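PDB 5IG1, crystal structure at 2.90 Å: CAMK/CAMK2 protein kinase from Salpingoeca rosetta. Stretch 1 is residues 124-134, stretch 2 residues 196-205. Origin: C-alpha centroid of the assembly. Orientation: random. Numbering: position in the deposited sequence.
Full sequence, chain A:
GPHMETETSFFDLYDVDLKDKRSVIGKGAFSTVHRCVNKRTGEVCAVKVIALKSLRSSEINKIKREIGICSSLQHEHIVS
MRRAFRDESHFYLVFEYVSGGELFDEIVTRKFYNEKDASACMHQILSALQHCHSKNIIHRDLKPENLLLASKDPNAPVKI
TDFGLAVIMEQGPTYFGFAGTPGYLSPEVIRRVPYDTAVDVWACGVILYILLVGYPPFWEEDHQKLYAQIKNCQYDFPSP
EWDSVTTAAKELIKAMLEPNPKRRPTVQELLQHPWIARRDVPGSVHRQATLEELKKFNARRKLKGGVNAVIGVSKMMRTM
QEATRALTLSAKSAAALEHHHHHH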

# COMPACT_ATOMS: atom_id res chain seq x y z
N GLN A 124 -5.81 -10.29 0.81
CA GLN A 124 -6.32 -9.13 1.54
C GLN A 124 -6.07 -7.83 0.78
O GLN A 124 -6.98 -7.00 0.65
CB GLN A 124 -5.69 -9.09 2.92
CG GLN A 124 -5.91 -10.37 3.69
CD GLN A 124 -5.10 -10.43 4.97
OE1 GLN A 124 -5.27 -9.61 5.86
NE2 GLN A 124 -4.19 -11.40 5.06
N ILE A 125 -4.85 -7.64 0.27
CA ILE A 125 -4.54 -6.46 -0.53
C ILE A 125 -5.50 -6.35 -1.71
O ILE A 125 -6.09 -5.30 -1.97
CB ILE A 125 -3.08 -6.49 -0.99
CG1 ILE A 125 -2.13 -6.54 0.21
CG2 ILE A 125 -2.76 -5.29 -1.89
CD1 ILE A 125 -0.70 -6.80 -0.17
N LEU A 126 -5.69 -7.46 -2.42
CA LEU A 126 -6.54 -7.46 -3.60
C LEU A 126 -7.99 -7.16 -3.24
O LEU A 126 -8.67 -6.46 -3.99
CB LEU A 126 -6.43 -8.79 -4.34
CG LEU A 126 -5.20 -8.96 -5.23
CD1 LEU A 126 -5.19 -10.34 -5.85
CD2 LEU A 126 -5.16 -7.89 -6.31
N SER A 127 -8.48 -7.69 -2.13
CA SER A 127 -9.88 -7.43 -1.77
C SER A 127 -10.08 -5.96 -1.43
O SER A 127 -11.05 -5.33 -1.88
CB SER A 127 -10.31 -8.33 -0.62
OG SER A 127 -9.54 -8.09 0.55
N ALA A 128 -9.16 -5.39 -0.64
CA ALA A 128 -9.20 -3.96 -0.39
C ALA A 128 -9.19 -3.17 -1.69
O ALA A 128 -9.98 -2.23 -1.87
CB ALA A 128 -8.01 -3.56 0.49
N LEU A 129 -8.31 -3.55 -2.62
CA LEU A 129 -8.26 -2.89 -3.92
C LEU A 129 -9.56 -3.04 -4.69
O LEU A 129 -9.95 -2.14 -5.43
CB LEU A 129 -7.10 -3.43 -4.75
CG LEU A 129 -5.74 -2.82 -4.45
CD1 LEU A 129 -4.85 -3.07 -5.63
CD2 LEU A 129 -5.90 -1.32 -4.19
N GLN A 130 -10.22 -4.19 -4.56
CA GLN A 130 -11.51 -4.38 -5.22
C GLN A 130 -12.53 -3.40 -4.68
O GLN A 130 -13.35 -2.86 -5.44
CB GLN A 130 -12.00 -5.82 -5.03
CG GLN A 130 -13.32 -6.09 -5.72
CD GLN A 130 -13.78 -7.53 -5.55
OE1 GLN A 130 -14.11 -8.20 -6.53
NE2 GLN A 130 -13.80 -8.01 -4.31
N HIS A 131 -12.50 -3.16 -3.36
CA HIS A 131 -13.38 -2.15 -2.79
C HIS A 131 -13.02 -0.76 -3.27
O HIS A 131 -13.91 0.07 -3.50
CB HIS A 131 -13.32 -2.20 -1.26
CG HIS A 131 -14.29 -1.28 -0.59
ND1 HIS A 131 -13.89 -0.23 0.21
CD2 HIS A 131 -15.64 -1.24 -0.61
CE1 HIS A 131 -14.95 0.41 0.66
NE2 HIS A 131 -16.03 -0.18 0.18
N CYS A 132 -11.73 -0.47 -3.44
CA CYS A 132 -11.33 0.85 -3.93
C CYS A 132 -11.78 1.05 -5.37
O CYS A 132 -12.48 2.01 -5.69
CB CYS A 132 -9.82 1.02 -3.79
SG CYS A 132 -9.28 1.23 -2.10
N HIS A 133 -11.39 0.12 -6.26
CA HIS A 133 -11.70 0.26 -7.68
C HIS A 133 -13.19 0.21 -7.95
O HIS A 133 -13.66 0.83 -8.91
CB HIS A 133 -10.98 -0.84 -8.47
CG HIS A 133 -9.49 -0.83 -8.31
ND1 HIS A 133 -8.68 -1.73 -8.95
CD2 HIS A 133 -8.68 -0.02 -7.59
CE1 HIS A 133 -7.42 -1.49 -8.63
NE2 HIS A 133 -7.39 -0.46 -7.80
N SER A 134 -13.95 -0.53 -7.13
CA SER A 134 -15.40 -0.50 -7.23
C SER A 134 -15.94 0.91 -7.05
O SER A 134 -16.94 1.28 -7.67
CB SER A 134 -16.03 -1.43 -6.20
OG SER A 134 -15.90 -0.87 -4.90
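Stretch 2 196-205: DTAVDVWACG

Stretch 2 enters as a loop at D196, and the residues A198 to G205 lie in a helix that runs on beyond the stretch, with i to i+4 backbone bonds such as W202 N to A198 O (3.0 Å) and C204 N to D200 O (2.9 Å). It runs almost antiparallel to the helix of stretch 1: the angle between the two N-to-C directions is 171°, and the axes approach to 11.1 Å. The register confirms the direction, since CA of H133 lies 6.3 Å from CA of T197, CA of L129 lies 7.8 Å from CA of D200, and CA of L126 lies 7.9 Å from CA of C204. The backbones therefore draw closest at the H133 end.

H133 loses the most surface, 81 Å² of the 326 Å² buried in total. With chi1 at -59° (m), its imidazole meets two neighbours in different ways. Its edge faces D200, where H133 NE2 donates a hydrogen bond to D200 OD2 at 2.9 Å with an N-H...O angle of 152°. Its face receives T197, whose CB stands 3.4 Å from the centroid of the H133 ring and only 14° off the normal, the geometry of a CH-pi contact. T197 and D200 are three residues apart, and the ring meets one over its face and the other at its edge.

C204, covered over 62 Å², is the apolar counterpart. Its CB points toward stretch 1, and chi1 of -77° (m) places the sulfur among three aliphatic side chains: C204 SG is 3.5 Å from L129 CD1, 4.0 Å from I125 CG2 and 4.1 Å from L126 CD2. L129 links the two regions, because its CD1 also packs 3.7 Å from CB of D200, one helical turn before C204. A198 points away and V199 sideways; neither loses surface to stretch 1.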

# COMPACT_ATOMS: atom_id res chain seq x y z
N ASP A 196 -5.59 4.24 -15.29
CA ASP A 196 -6.81 3.82 -14.61
C ASP A 196 -6.41 2.94 -13.42
O ASP A 196 -5.28 3.01 -12.94
CB ASP A 196 -7.75 3.11 -15.60
CG ASP A 196 -7.12 1.87 -16.22
OD1 ASP A 196 -5.88 1.84 -16.40
OD2 ASP A 196 -7.87 0.92 -16.54
N THR A 197 -7.35 2.12 -12.95
CA THR A 197 -7.09 1.27 -11.80
C THR A 197 -6.00 0.23 -12.08
O THR A 197 -5.37 -0.25 -11.13
CB THR A 197 -8.36 0.54 -11.36
OG1 THR A 197 -8.81 -0.33 -12.41
CG2 THR A 197 -9.46 1.53 -11.02
N ALA A 198 -5.77 -0.11 -13.35
CA ALA A 198 -4.77 -1.12 -13.68
C ALA A 198 -3.42 -0.82 -13.06
O ALA A 198 -2.64 -1.74 -12.77
CB ALA A 198 -4.64 -1.26 -15.19
N VAL A 199 -3.11 0.46 -12.83
CA VAL A 199 -1.81 0.80 -12.26
C VAL A 199 -1.64 0.14 -10.89
O VAL A 199 -0.59 -0.45 -10.60
CB VAL A 199 -1.61 2.33 -12.20
CG1 VAL A 199 -1.85 2.95 -13.56
CG2 VAL A 199 -2.49 2.99 -11.18
N ASP A 200 -2.69 0.16 -10.07
CA ASP A 200 -2.63 -0.55 -8.80
C ASP A 200 -2.30 -2.02 -9.01
O ASP A 200 -1.40 -2.56 -8.35
CB ASP A 200 -3.95 -0.39 -8.04
CG ASP A 200 -4.13 1.00 -7.48
OD1 ASP A 200 -3.11 1.71 -7.33
OD2 ASP A 200 -5.28 1.39 -7.18
N VAL A 201 -2.96 -2.66 -9.98
CA VAL A 201 -2.67 -4.06 -10.28
C VAL A 201 -1.18 -4.24 -10.55
O VAL A 201 -0.54 -5.17 -10.03
CB VAL A 201 -3.52 -4.55 -11.46
CG1 VAL A 201 -3.02 -5.91 -11.93
CG2 VAL A 201 -4.98 -4.64 -11.05
N TRP A 202 -0.60 -3.33 -11.33
CA TRP A 202 0.82 -3.40 -11.60
C TRP A 202 1.61 -3.45 -10.30
O TRP A 202 2.41 -4.37 -10.08
CB TRP A 202 1.26 -2.21 -12.45
CG TRP A 202 2.72 -2.23 -12.76
CD1 TRP A 202 3.72 -1.70 -12.00
CD2 TRP A 202 3.35 -2.84 -13.89
NE1 TRP A 202 4.94 -1.93 -12.61
CE2 TRP A 202 4.73 -2.62 -13.77
CE3 TRP A 202 2.87 -3.53 -15.00
CZ2 TRP A 202 5.64 -3.08 -14.72
CZ3 TRP A 202 3.78 -3.98 -15.94
CH2 TRP A 202 5.15 -3.76 -15.79
N ALA A 203 1.36 -2.49 -9.40
CA ALA A 203 2.08 -2.49 -8.13
C ALA A 203 1.92 -3.82 -7.41
O ALA A 203 2.90 -4.37 -6.88
CB ALA A 203 1.60 -1.34 -7.25
N CYS A 204 0.71 -4.38 -7.43
CA CYS A 204 0.49 -5.65 -6.75
C CYS A 204 1.44 -6.71 -7.29
O CYS A 204 2.09 -7.43 -6.52
CB CYS A 204 -0.97 -6.10 -6.89
SG CYS A 204 -2.09 -5.23 -5.80
N GLY A 205 1.56 -6.79 -8.62
CA GLY A 205 2.52 -7.68 -9.24
C GLY A 205 3.90 -7.47 -8.64
O GLY A 205 4.50 -8.41 -8.11